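Local structure of hypothetical protein yigZ (Escherichia coli, 1VI7) at residues A[8-13]-A[93-98]; A[12-17]-A[125-130]; A[52-57]-A[75-80]; A[56-61]-A[84-89]; A[140-145]-A[202-207]. The protein is of unknown function, a monomeric IMPACT family member that may bind guanyl ribonucleotides or other anions and may hydrolyse ribonucleoside triphosphates. All coordinates share one frame; numbering follows the deposited sequence.

Contact 1: A[8-13]-A[93-98]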
# COMPACT_ATOMS: atom_id res chain seq x y z
N LEU A 8 2.37 -5.76 8.05
CA LEU A 8 0.94 -5.96 8.11
C LEU A 8 0.26 -4.89 7.26
O LEU A 8 0.91 -3.87 7.01
CB LEU A 8 0.40 -5.90 9.53
CG LEU A 8 0.98 -6.83 10.58
CD1 LEU A 8 0.39 -6.55 11.95
CD2 LEU A 8 0.77 -8.29 10.22
N ILE A 9 -0.88 -5.21 6.67
CA ILE A 9 -1.63 -4.22 5.88
C ILE A 9 -3.11 -4.39 6.22
O ILE A 9 -3.48 -5.38 6.88
CB ILE A 9 -1.38 -4.37 4.39
CG1 ILE A 9 -1.75 -5.77 3.86
CG2 ILE A 9 0.08 -4.10 3.99
CD1 ILE A 9 -3.13 -5.85 3.26
N PRO A 10 -3.97 -3.48 5.76
CA PRO A 10 -5.38 -3.58 6.04
C PRO A 10 -6.07 -4.70 5.28
O PRO A 10 -6.10 -4.69 4.04
CB PRO A 10 -5.94 -2.22 5.63
CG PRO A 10 -4.81 -1.34 5.38
CD PRO A 10 -3.61 -2.20 5.14
N ALA A 11 -6.85 -5.51 5.96
CA ALA A 11 -7.64 -6.60 5.40
C ALA A 11 -9.07 -6.20 5.11
O ALA A 11 -9.91 -6.92 4.56
CB ALA A 11 -7.60 -7.80 6.35
N ALA A 12 -9.45 -5.00 5.53
CA ALA A 12 -10.80 -4.51 5.30
C ALA A 12 -10.80 -3.02 5.64
O ALA A 12 -9.97 -2.58 6.44
CB ALA A 12 -11.85 -5.22 6.10
N PRO A 13 -11.65 -2.30 4.95
CA PRO A 13 -11.78 -0.86 5.13
C PRO A 13 -12.45 -0.59 6.47
O PRO A 13 -13.00 -1.52 7.06
CB PRO A 13 -12.70 -0.45 3.98
CG PRO A 13 -13.56 -1.63 3.75
CD PRO A 13 -12.69 -2.83 4.03
N SER A 93 0.98 3.22 13.97
CA SER A 93 0.42 1.90 13.87
C SER A 93 1.38 0.81 13.43
O SER A 93 1.29 -0.33 13.95
CB SER A 93 -0.82 1.87 12.99
OG SER A 93 -0.67 2.74 11.90
N GLY A 94 2.21 1.10 12.44
CA GLY A 94 3.18 0.10 11.96
C GLY A 94 2.46 -0.84 10.98
O GLY A 94 2.45 -2.06 11.12
N VAL A 95 1.61 -0.22 10.19
CA VAL A 95 0.80 -0.88 9.18
C VAL A 95 1.14 -0.22 7.83
O VAL A 95 0.93 0.99 7.65
CB VAL A 95 -0.70 -0.76 9.47
CG1 VAL A 95 -1.56 -1.20 8.31
CG2 VAL A 95 -1.04 -1.51 10.75
N GLY A 96 1.64 -1.05 6.91
CA GLY A 96 1.99 -0.55 5.60
C GLY A 96 0.81 -0.43 4.67
O GLY A 96 -0.29 -0.91 4.94
N GLU A 97 0.95 0.37 3.59
CA GLU A 97 -0.06 0.36 2.56
C GLU A 97 -1.45 0.75 3.01
O GLU A 97 -2.45 0.12 2.64
CB GLU A 97 -0.16 -1.07 1.97
CG GLU A 97 1.12 -1.66 1.44
CD GLU A 97 0.96 -3.01 0.77
OE1 GLU A 97 2.00 -3.66 0.55
OE2 GLU A 97 -0.20 -3.42 0.51
N ILE A 98 -1.58 1.91 3.65
CA ILE A 98 -2.90 2.36 4.10
C ILE A 98 -3.04 3.86 3.91
O ILE A 98 -2.06 4.58 4.10
CB ILE A 98 -3.11 1.98 5.58
CG1 ILE A 98 -4.38 2.56 6.17
CG2 ILE A 98 -1.89 2.39 6.37
CD1 ILE A 98 -4.76 2.02 7.53
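With Ile9 CG1 set between the backbone N and the carbonyl carbon (chi1 58°), CG2 is left anti to the carbonyl carbon and reaches the side chain of Glu97. The latter places its own CG anti to the carbonyl carbon (chi1 -55°) and runs extended beyond it, and the Ile9 methyl rests on it, 3.5-3.7 Å from CB, CG, CD and OE2 of Glu97. Ile9 CG2 also lies 3.3 Å from Gly96 O. The contact illustrates a strand packed on a connection: strand 7-10, paired antiparallel with strand 133-136, lies on the loop that leads from helix 84-93 into strand 98-105. Gly94, at positive phi, takes the chain out of the helix. Two residues on, a single backbone bond spans the contact, Gly96 N to Leu8 O at 2.9 Å. Beside it Val95 CG1 sits 3.9 Å from Pro10 CD.

The carboxylate of Glu97 finds its main partner elsewhere, OE2 being hydrogen-bonded to His31 NE2, with a weak bond from Trp7 NE1 to OE1. Further along, the Pro10 ring crosses the Ile98 side chain obliquely, its CG 3.7 Å from Ile98 CB and 4.0 Å from Ile98 CD1.

Contact 2: A[12-17]-A[125-130]; sequences APVTVV and NQALRQ
The flat groups that Val14 meets are peptide units, not rings: its CG1 lies 3.6 Å from Ala127 O, and its CG2 4.0 Å from Gln130 O. The two methyls thus divide between two carbonyls, one in the last turn of a helix and one just beyond it. Their division follows from the first torsion, which sets CG1 anti to the backbone N (chi1 176°) and CG2 anti to the carbonyl carbon. Ala127 O is not left to the methyl alone, since it also accepts Gln130 N in a bond of 2.8 Å within the turn. Here strand 14-20, an outermost strand of the five-stranded antiparallel sheet, meets the end of helix 113-128, and the helix presents Ala127 to the strand. Val16, two residues along on the same side of the strand as Val14, puts CG1 against this alanine, 3.4 Å from Ala127 CA and 3.6 Å from Ala127 CB. Val14 CG1 approaches the same Ala127 CB at 4.1 Å, and each valine thus lends one methyl to it. An alanine in place of Val14 would probably open a gap beside the Ala127 and Gln130 carbonyls, since both methyls that approach them would be gone. No hydrogen bond joins the segments. Ala127 is also touched by Leu29 of the neighbouring strand 23-31, while Leu131 packs on Val14.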
# COMPACT_ATOMS: atom_id res chain seq x y z
N ALA A 12 -9.45 -5.00 5.53
CA ALA A 12 -10.80 -4.51 5.30
C ALA A 12 -10.80 -3.02 5.64
O ALA A 12 -9.97 -2.58 6.44
CB ALA A 12 -11.85 -5.22 6.10
N PRO A 13 -11.65 -2.30 4.95
CA PRO A 13 -11.78 -0.86 5.13
C PRO A 13 -12.45 -0.59 6.47
O PRO A 13 -13.00 -1.52 7.06
CB PRO A 13 -12.70 -0.45 3.98
CG PRO A 13 -13.56 -1.63 3.75
CD PRO A 13 -12.69 -2.83 4.03
N VAL A 14 -12.31 0.62 6.97
CA VAL A 14 -12.89 1.02 8.24
C VAL A 14 -13.49 2.43 8.05
O VAL A 14 -12.89 3.28 7.39
CB VAL A 14 -11.86 1.16 9.37
CG1 VAL A 14 -12.49 1.66 10.66
CG2 VAL A 14 -11.08 -0.11 9.61
N THR A 15 -14.59 2.65 8.75
CA THR A 15 -15.26 3.93 8.65
C THR A 15 -15.78 4.29 10.02
O THR A 15 -16.48 3.46 10.61
CB THR A 15 -16.40 3.83 7.63
OG1 THR A 15 -17.21 5.01 7.63
CG2 THR A 15 -17.29 2.64 7.95
N VAL A 16 -15.33 5.39 10.62
CA VAL A 16 -15.93 5.73 11.93
C VAL A 16 -16.30 7.21 11.89
O VAL A 16 -15.80 7.92 11.00
CB VAL A 16 -15.19 5.22 13.12
CG1 VAL A 16 -13.69 5.11 12.93
CG2 VAL A 16 -15.49 6.02 14.40
N VAL A 17 -17.30 7.60 12.65
CA VAL A 17 -17.84 8.96 12.68
C VAL A 17 -17.79 9.52 14.10
O VAL A 17 -17.81 8.75 15.05
CB VAL A 17 -19.30 8.94 12.17
CG1 VAL A 17 -20.16 10.00 12.83
CG2 VAL A 17 -19.32 9.07 10.65
N ASN A 125 -6.90 7.85 14.95
CA ASN A 125 -6.65 7.00 16.08
C ASN A 125 -7.79 6.04 16.40
O ASN A 125 -7.54 4.88 16.73
CB ASN A 125 -6.37 7.89 17.32
CG ASN A 125 -5.89 7.03 18.48
OD1 ASN A 125 -6.73 6.44 19.16
ND2 ASN A 125 -4.58 6.89 18.58
N GLN A 126 -9.03 6.49 16.34
CA GLN A 126 -10.16 5.67 16.71
C GLN A 126 -10.39 4.54 15.71
O GLN A 126 -10.73 3.42 16.05
CB GLN A 126 -11.43 6.52 16.80
CG GLN A 126 -11.45 7.52 17.94
CD GLN A 126 -11.06 6.84 19.25
OE1 GLN A 126 -10.19 7.36 19.95
NE2 GLN A 126 -11.58 5.63 19.45
N ALA A 127 -10.29 4.93 14.44
CA ALA A 127 -10.51 4.07 13.30
C ALA A 127 -9.53 2.89 13.36
O ALA A 127 -9.84 1.74 13.15
CB ALA A 127 -10.24 4.86 12.02
N LEU A 128 -8.30 3.30 13.70
CA LEU A 128 -7.18 2.41 13.86
C LEU A 128 -7.43 1.36 14.90
O LEU A 128 -7.03 0.21 14.68
CB LEU A 128 -5.88 3.16 14.05
CG LEU A 128 -5.38 3.87 12.78
CD1 LEU A 128 -4.23 4.78 13.10
CD2 LEU A 128 -5.02 2.86 11.68
N ARG A 129 -8.20 1.65 15.93
CA ARG A 129 -8.58 0.69 16.94
C ARG A 129 -9.51 -0.37 16.32
O ARG A 129 -9.76 -1.39 16.98
CB ARG A 129 -9.27 1.30 18.14
CG ARG A 129 -8.51 2.08 19.14
CD ARG A 129 -9.45 2.90 20.04
NE ARG A 129 -8.77 4.06 20.60
CZ ARG A 129 -7.81 4.00 21.52
NH1 ARG A 129 -7.22 5.11 21.96
NH2 ARG A 129 -7.45 2.83 22.04
N GLN A 130 -10.16 -0.12 15.22
CA GLN A 130 -11.04 -1.15 14.64
C GLN A 130 -10.48 -1.77 13.36
O GLN A 130 -11.18 -2.56 12.71
CB GLN A 130 -12.44 -0.57 14.40
CG GLN A 130 -12.96 0.20 15.59
CD GLN A 130 -14.32 0.83 15.49
OE1 GLN A 130 -14.57 1.80 16.22
NE2 GLN A 130 -15.21 0.30 14.65

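Contact 3: A[52-57]-A[75-80]; sequences ARHHCV and DGEPAG
Asp75 OD2 accepts the backbone N-H of His55 at 2.6 Å, the shortest hydrogen bond between 52-57 and 75-80. The bond is fairly straight (160° at the hydrogen), but it reaches the oxygen on its anti side and 33° out of the carboxylate plane. The same aspartate offers its backbone to His54, the residue before His55, for His54 ND1 donates to Asp75 O at 2.8 Å, lying in the plane of that carbonyl. A residue gripped at both main chain and side chain is a plain way to pin one loop to another.

The His54 ring has a second partner over one face. The carboxylate of Glu77 is stacked there, the planes 18° apart, with Glu77 CD 3.6 Å above the ring and displaced toward the rim. Glu77 CG makes a CH-pi contact over the same ring, 4.0 Å from its centroid. A bend at chi2 of Glu77 carries CD over the imidazole; OE1 goes on to a salt bridge with Arg104 and a hydrogen bond with Tyr120 OH. A leucine in place of His54 would probably leave Asp75 O without its ring donor and the Glu77 carboxylate without the flat surface it lies on. Arg53 NH2 stands 4.3 Å from Glu77 OE1, beyond a salt bridge, and Arg53 is held by a cation-pi contact with Tyr106. Arg53 and His54 together face Arg104 of strand 98-105, the pattern of a classic beta bulge.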
# COMPACT_ATOMS: atom_id res chain seq x y z
N ALA A 52 -19.73 18.38 2.70
CA ALA A 52 -18.76 18.48 3.78
C ALA A 52 -17.66 19.46 3.33
O ALA A 52 -17.12 19.37 2.24
CB ALA A 52 -18.20 17.13 4.18
N ARG A 53 -17.37 20.39 4.22
CA ARG A 53 -16.44 21.46 3.99
C ARG A 53 -15.01 21.04 3.75
O ARG A 53 -14.28 21.72 3.00
CB ARG A 53 -16.52 22.45 5.17
CG ARG A 53 -16.27 23.88 4.74
CD ARG A 53 -16.26 24.80 5.92
NE ARG A 53 -15.34 24.35 6.98
CZ ARG A 53 -15.37 24.96 8.18
NH1 ARG A 53 -16.23 25.95 8.40
NH2 ARG A 53 -14.54 24.56 9.12
N HIS A 54 -14.54 20.01 4.46
CA HIS A 54 -13.17 19.56 4.35
C HIS A 54 -13.04 18.06 4.20
O HIS A 54 -13.95 17.29 4.54
CB HIS A 54 -12.32 20.02 5.56
CG HIS A 54 -12.39 21.49 5.83
ND1 HIS A 54 -11.75 22.43 5.05
CD2 HIS A 54 -13.10 22.19 6.75
CE1 HIS A 54 -12.06 23.64 5.49
NE2 HIS A 54 -12.88 23.52 6.52
N HIS A 55 -11.96 17.63 3.53
CA HIS A 55 -11.63 16.25 3.28
C HIS A 55 -10.11 16.01 3.37
O HIS A 55 -9.42 15.77 2.39
CB HIS A 55 -12.16 15.75 1.94
CG HIS A 55 -13.61 15.97 1.67
ND1 HIS A 55 -14.09 17.20 1.24
CD2 HIS A 55 -14.71 15.22 1.87
CE1 HIS A 55 -15.41 17.17 1.14
NE2 HIS A 55 -15.81 15.98 1.52
N CYS A 56 -9.58 16.05 4.57
CA CYS A 56 -8.17 15.88 4.89
C CYS A 56 -7.67 14.46 4.70
O CYS A 56 -8.39 13.47 4.88
CB CYS A 56 -7.93 16.40 6.31
SG CYS A 56 -9.00 17.82 6.75
N VAL A 57 -6.43 14.29 4.24
CA VAL A 57 -5.89 13.01 3.83
C VAL A 57 -4.54 12.70 4.47
O VAL A 57 -3.78 13.64 4.70
CB VAL A 57 -5.60 13.06 2.29
CG1 VAL A 57 -5.19 11.72 1.73
CG2 VAL A 57 -6.76 13.67 1.53
N ASP A 75 -6.38 20.50 3.05
CA ASP A 75 -7.59 20.88 2.32
C ASP A 75 -8.34 21.98 3.06
O ASP A 75 -9.45 21.79 3.56
CB ASP A 75 -8.43 19.66 2.01
CG ASP A 75 -9.83 19.92 1.51
OD1 ASP A 75 -9.99 20.41 0.38
OD2 ASP A 75 -10.77 19.65 2.30
N GLY A 76 -7.64 23.12 3.23
CA GLY A 76 -8.27 24.27 3.83
C GLY A 76 -8.25 24.38 5.32
O GLY A 76 -8.58 25.48 5.83
N GLU A 77 -7.92 23.32 6.05
CA GLU A 77 -7.82 23.44 7.52
C GLU A 77 -6.44 24.05 7.82
O GLU A 77 -5.49 23.86 7.04
CB GLU A 77 -8.05 22.12 8.20
CG GLU A 77 -9.42 21.56 8.35
CD GLU A 77 -10.41 22.37 9.15
OE1 GLU A 77 -11.37 21.79 9.71
OE2 GLU A 77 -10.27 23.62 9.17
N PRO A 78 -6.31 24.81 8.88
CA PRO A 78 -5.07 25.48 9.23
C PRO A 78 -3.86 24.59 9.13
O PRO A 78 -3.78 23.55 9.78
CB PRO A 78 -5.30 26.01 10.61
CG PRO A 78 -6.63 25.57 11.07
CD PRO A 78 -7.39 25.10 9.86
N ALA A 79 -2.83 25.02 8.44
CA ALA A 79 -1.61 24.27 8.23
C ALA A 79 -1.15 23.46 9.43
O ALA A 79 -1.20 23.96 10.56
CB ALA A 79 -0.50 25.20 7.76
N GLY A 80 -0.70 22.24 9.21
CA GLY A 80 -0.19 21.30 10.15
C GLY A 80 -1.17 20.84 11.22
O GLY A 80 -0.75 20.25 12.24

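Contact 4: A[56-61]-A[84-89]; sequences CVAWVA and KPMLAQ
Strand 57-60 and helix 84-89 run in nearly the same direction, their axes 29° apart and 7.4 Å from each other at closest approach, the CA atoms of Ala58 and Leu87 being the nearest, 5.3 Å apart. This is a helix laid on one face of the five-stranded antiparallel sheet, which carries helix 34-48 on its other face. Ala58 CB points to the helix and touches Met86 CG at 3.4 Å, with Leu87 CB at 4.3 Å beside it.

Met86 carries much of the contact. Its CG stands between the backbone N and the carbonyl carbon (chi1 64°), and a bend at chi3 swings CE to Cys56, where it lies 3.5 Å from CB. The sulfur between them passes along the strand, 4.0 Å from Val57 C. Thus one side chain follows three successive residues, through CG, SD and CE in turn. Its other surroundings, Tyr120 and Val124 of helix 113-128 and Val102 of strand 98-105, show that it is wedged between two helices and the sheet.

On the far face Val57 and Trp59 direct their side chains away from helix 84-89, the indole reaching Val35 and Ala38 of helix 34-48. Trp59 nevertheless takes part through its backbone. Leu87, with CG anti to its backbone N (chi1 179°), extends toward the strand and ends with CD2 3.3 Å from Trp59 O.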
# COMPACT_ATOMS: atom_id res chain seq x y z
N CYS A 56 -9.58 16.05 4.57
CA CYS A 56 -8.17 15.88 4.89
C CYS A 56 -7.67 14.46 4.70
O CYS A 56 -8.39 13.47 4.88
CB CYS A 56 -7.93 16.40 6.31
SG CYS A 56 -9.00 17.82 6.75
N VAL A 57 -6.43 14.29 4.24
CA VAL A 57 -5.89 13.01 3.83
C VAL A 57 -4.54 12.70 4.47
O VAL A 57 -3.78 13.64 4.70
CB VAL A 57 -5.60 13.06 2.29
CG1 VAL A 57 -5.19 11.72 1.73
CG2 VAL A 57 -6.76 13.67 1.53
N ALA A 58 -4.05 11.49 4.30
CA ALA A 58 -2.75 11.05 4.81
C ALA A 58 -2.54 9.59 4.41
O ALA A 58 -3.58 8.90 4.34
CB ALA A 58 -2.75 11.13 6.33
N TRP A 59 -1.32 9.15 4.18
CA TRP A 59 -1.11 7.76 3.78
C TRP A 59 0.34 7.33 3.97
O TRP A 59 1.17 8.19 4.27
CB TRP A 59 -1.56 7.54 2.35
CG TRP A 59 -0.77 8.21 1.27
CD1 TRP A 59 0.45 7.82 0.79
CD2 TRP A 59 -1.14 9.36 0.50
NE1 TRP A 59 0.87 8.67 -0.20
CE2 TRP A 59 -0.09 9.63 -0.39
CE3 TRP A 59 -2.26 10.20 0.50
CZ2 TRP A 59 -0.11 10.69 -1.30
CZ3 TRP A 59 -2.28 11.26 -0.39
CH2 TRP A 59 -1.22 11.48 -1.29
N VAL A 60 0.62 6.08 3.85
CA VAL A 60 1.96 5.43 3.90
C VAL A 60 1.82 4.37 2.83
O VAL A 60 0.70 3.79 2.84
CB VAL A 60 2.02 4.77 5.31
CG1 VAL A 60 2.03 3.26 5.24
CG2 VAL A 60 3.14 5.23 6.20
N ALA A 61 2.76 4.12 1.97
CA ALA A 61 2.40 3.02 0.97
C ALA A 61 3.22 1.78 1.32
O ALA A 61 3.61 0.96 0.55
CB ALA A 61 2.39 3.44 -0.41
N LYS A 84 -0.55 16.34 9.20
CA LYS A 84 0.51 15.60 9.88
C LYS A 84 -0.02 14.77 11.02
O LYS A 84 0.26 13.57 11.06
CB LYS A 84 1.65 16.51 10.25
CG LYS A 84 2.80 16.62 9.27
N PRO A 85 -0.83 15.32 11.91
CA PRO A 85 -1.41 14.56 13.01
C PRO A 85 -1.91 13.20 12.57
O PRO A 85 -1.44 12.20 13.13
CB PRO A 85 -2.54 15.43 13.50
CG PRO A 85 -2.13 16.80 13.17
CD PRO A 85 -1.25 16.72 11.95
N MET A 86 -2.72 13.13 11.50
CA MET A 86 -3.22 11.83 11.04
C MET A 86 -2.12 10.98 10.44
O MET A 86 -2.12 9.76 10.60
CB MET A 86 -4.43 11.93 10.20
CG MET A 86 -4.49 12.61 8.89
SD MET A 86 -6.13 12.67 8.16
CE MET A 86 -6.82 14.15 8.81
N LEU A 87 -1.10 11.58 9.85
CA LEU A 87 0.01 10.75 9.34
C LEU A 87 0.74 10.06 10.47
O LEU A 87 1.04 8.83 10.43
CB LEU A 87 0.90 11.62 8.49
CG LEU A 87 2.14 11.18 7.78
CD1 LEU A 87 3.33 11.13 8.73
CD2 LEU A 87 1.94 9.83 7.07
N ALA A 88 1.00 10.75 11.58
CA ALA A 88 1.77 10.18 12.68
C ALA A 88 1.12 8.97 13.33
O ALA A 88 1.82 8.14 13.91
CB ALA A 88 2.14 11.25 13.65
N GLN A 89 -0.21 8.92 13.33
CA GLN A 89 -0.97 7.75 13.73
C GLN A 89 -0.63 6.59 12.78
O GLN A 89 -0.08 5.55 13.16
CB GLN A 89 -2.45 8.06 13.75
CG GLN A 89 -2.94 9.13 14.71
CD GLN A 89 -2.65 8.84 16.15
OE1 GLN A 89 -3.00 7.80 16.71
NE2 GLN A 89 -1.91 9.72 16.82

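Contact 5: A[140-145]-A[202-207]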
# COMPACT_ATOMS: atom_id res chain seq x y z
N THR A 140 10.10 -11.79 -4.12
CA THR A 140 11.49 -11.42 -4.44
C THR A 140 11.66 -11.37 -5.96
O THR A 140 10.90 -12.03 -6.67
CB THR A 140 12.49 -12.39 -3.81
OG1 THR A 140 12.42 -12.23 -2.38
CG2 THR A 140 13.91 -12.08 -4.27
N GLU A 141 12.53 -10.51 -6.47
CA GLU A 141 12.67 -10.39 -7.92
C GLU A 141 14.03 -10.90 -8.39
O GLU A 141 15.06 -10.55 -7.83
CB GLU A 141 12.51 -8.97 -8.40
CG GLU A 141 11.19 -8.30 -8.12
CD GLU A 141 11.02 -7.01 -8.94
OE1 GLU A 141 12.04 -6.31 -9.14
OE2 GLU A 141 9.90 -6.76 -9.42
N TYR A 142 14.01 -11.69 -9.46
CA TYR A 142 15.24 -12.22 -10.05
C TYR A 142 15.29 -12.01 -11.57
O TYR A 142 14.30 -11.67 -12.17
CB TYR A 142 15.29 -13.75 -9.86
CG TYR A 142 15.19 -14.25 -8.47
CD1 TYR A 142 13.96 -14.45 -7.83
CD2 TYR A 142 16.35 -14.57 -7.77
CE1 TYR A 142 13.90 -14.94 -6.54
CE2 TYR A 142 16.30 -15.03 -6.47
CZ TYR A 142 15.07 -15.21 -5.88
OH TYR A 142 15.01 -15.68 -4.59
N THR A 143 16.44 -12.31 -12.20
CA THR A 143 16.45 -12.23 -13.66
C THR A 143 16.80 -13.62 -14.23
O THR A 143 17.27 -14.49 -13.49
CB THR A 143 17.28 -11.19 -14.34
OG1 THR A 143 18.67 -11.44 -14.10
CG2 THR A 143 16.98 -9.76 -13.96
N LEU A 144 16.42 -13.82 -15.48
CA LEU A 144 16.55 -15.14 -16.10
C LEU A 144 16.59 -15.03 -17.61
O LEU A 144 15.69 -14.51 -18.24
CB LEU A 144 15.35 -15.99 -15.64
CG LEU A 144 15.23 -17.38 -16.26
CD1 LEU A 144 16.39 -18.26 -15.81
CD2 LEU A 144 13.88 -18.03 -15.97
N GLN A 145 17.67 -15.51 -18.20
CA GLN A 145 17.79 -15.45 -19.70
C GLN A 145 17.57 -16.88 -20.23
O GLN A 145 18.10 -17.84 -19.68
CB GLN A 145 19.03 -14.76 -20.12
CG GLN A 145 19.62 -14.79 -21.47
CD GLN A 145 20.97 -14.05 -21.54
OE1 GLN A 145 21.93 -14.50 -20.89
NE2 GLN A 145 21.05 -12.98 -22.33
N LEU A 202 19.06 -18.84 -13.17
CA LEU A 202 18.29 -17.82 -12.45
C LEU A 202 19.12 -16.87 -11.63
O LEU A 202 19.82 -17.31 -10.70
CB LEU A 202 17.33 -18.60 -11.51
CG LEU A 202 16.35 -17.79 -10.68
CD1 LEU A 202 15.18 -17.35 -11.54
CD2 LEU A 202 15.87 -18.60 -9.47
N LEU A 203 19.05 -15.56 -11.79
CA LEU A 203 19.95 -14.67 -11.04
C LEU A 203 19.24 -13.65 -10.18
O LEU A 203 18.16 -13.16 -10.52
CB LEU A 203 20.87 -13.94 -12.02
CG LEU A 203 21.83 -14.79 -12.86
CD1 LEU A 203 22.34 -13.95 -14.03
CD2 LEU A 203 22.99 -15.29 -12.03
N ALA A 204 19.86 -13.24 -9.09
CA ALA A 204 19.28 -12.26 -8.18
C ALA A 204 19.69 -10.84 -8.55
O ALA A 204 20.88 -10.55 -8.63
CB ALA A 204 19.75 -12.57 -6.75
N ILE A 205 18.72 -9.97 -8.76
CA ILE A 205 18.94 -8.57 -9.12
C ILE A 205 19.99 -7.90 -8.23
O ILE A 205 20.05 -8.16 -7.02
CB ILE A 205 17.64 -7.74 -9.03
CG1 ILE A 205 17.13 -7.68 -7.58
CG2 ILE A 205 16.56 -8.29 -9.95
CD1 ILE A 205 17.58 -6.47 -6.80
N GLU A 206 20.67 -6.89 -8.78
CA GLU A 206 21.76 -6.26 -8.02
C GLU A 206 21.81 -4.76 -8.13
O GLU A 206 21.87 -4.06 -7.10
CB GLU A 206 23.12 -6.83 -8.51
N GLU A 207 21.84 -4.24 -9.35
CA GLU A 207 21.93 -2.80 -9.57
C GLU A 207 21.05 -2.00 -8.65
O GLU A 207 21.54 -1.01 -8.04
CB GLU A 207 21.75 -2.46 -11.06
CG GLU A 207 23.07 -2.65 -11.80
CD GLU A 207 23.03 -2.66 -13.30
OE1 GLU A 207 22.66 -3.68 -13.93
OE2 GLU A 207 23.49 -1.65 -13.92
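Tyr142 is turned so that Leu203 O lies at the edge of its ring, near the plane, while Leu202 CD2 stands over one face. The pairing joins the first and last strands of a ferredoxin-like domain, a beta-alpha-beta-beta-alpha-beta chain whose strand 140-146 lies inside the sheet between 174-180 and the short 203-204. This last strand is weakly bonded and forms one edge of the sheet.

Leu202 sets CG anti to the backbone N (chi1 -177°) and brings CD1 to within 4.0 Å of Tyr142 CB. The same methyl is 4.3 Å from Leu144 CB, so the leucine bridges two residues on one face of strand 140-146. Helix 185-196 packs on this side, with Phe188 and Ser189 against Leu202, Leu192 against Leu144 and Val185 against Tyr142. Ala204 lies beside the ring, its CB 4.1 Å from Tyr142 CD2.

On the other face Thr143 and Leu203 lie slanted to each other, Thr143 OG1 3.9 Å from Leu203 CB. These two residues form the antiparallel hydrogen-bonded pair. Thr143 N donates to Leu203 O at 2.6 Å, and Leu203 N returns the bond to Thr143 O at 2.7 Å, the latter close to straight (179°). Beyond the pair the segment 202-207 diverges, but Ile205 still reaches back to the first strand. Both branches of its side chain approach one backbone oxygen, Ile205 CG2 coming to 3.4 Å from Glu141 O.

Overall arrangement
Contacts 1 to 4 belong to one body and contact 5 to another. Contacts 1 and 2, with centres about 11 Å apart, share Ala12 and Pro13, and Ile98 CD1 of the first touches Leu128 CD2 of the second at 4.2 Å. Contact 4 meets both: Ile98 N probably bonds to Val60 O at 3.1 Å, and Asn125 ND2 to Gln89 OE1 at 2.6 Å. Contact 3 shares Cys56 and Val57 with contact 4, their centres about 12 Å apart, and together with it is nested in the loops closed by contacts 1 and 2. Contact 5 lies about 29 Å from contact 1 and about 44 Å from contact 3, centre to centre, and touches none of them.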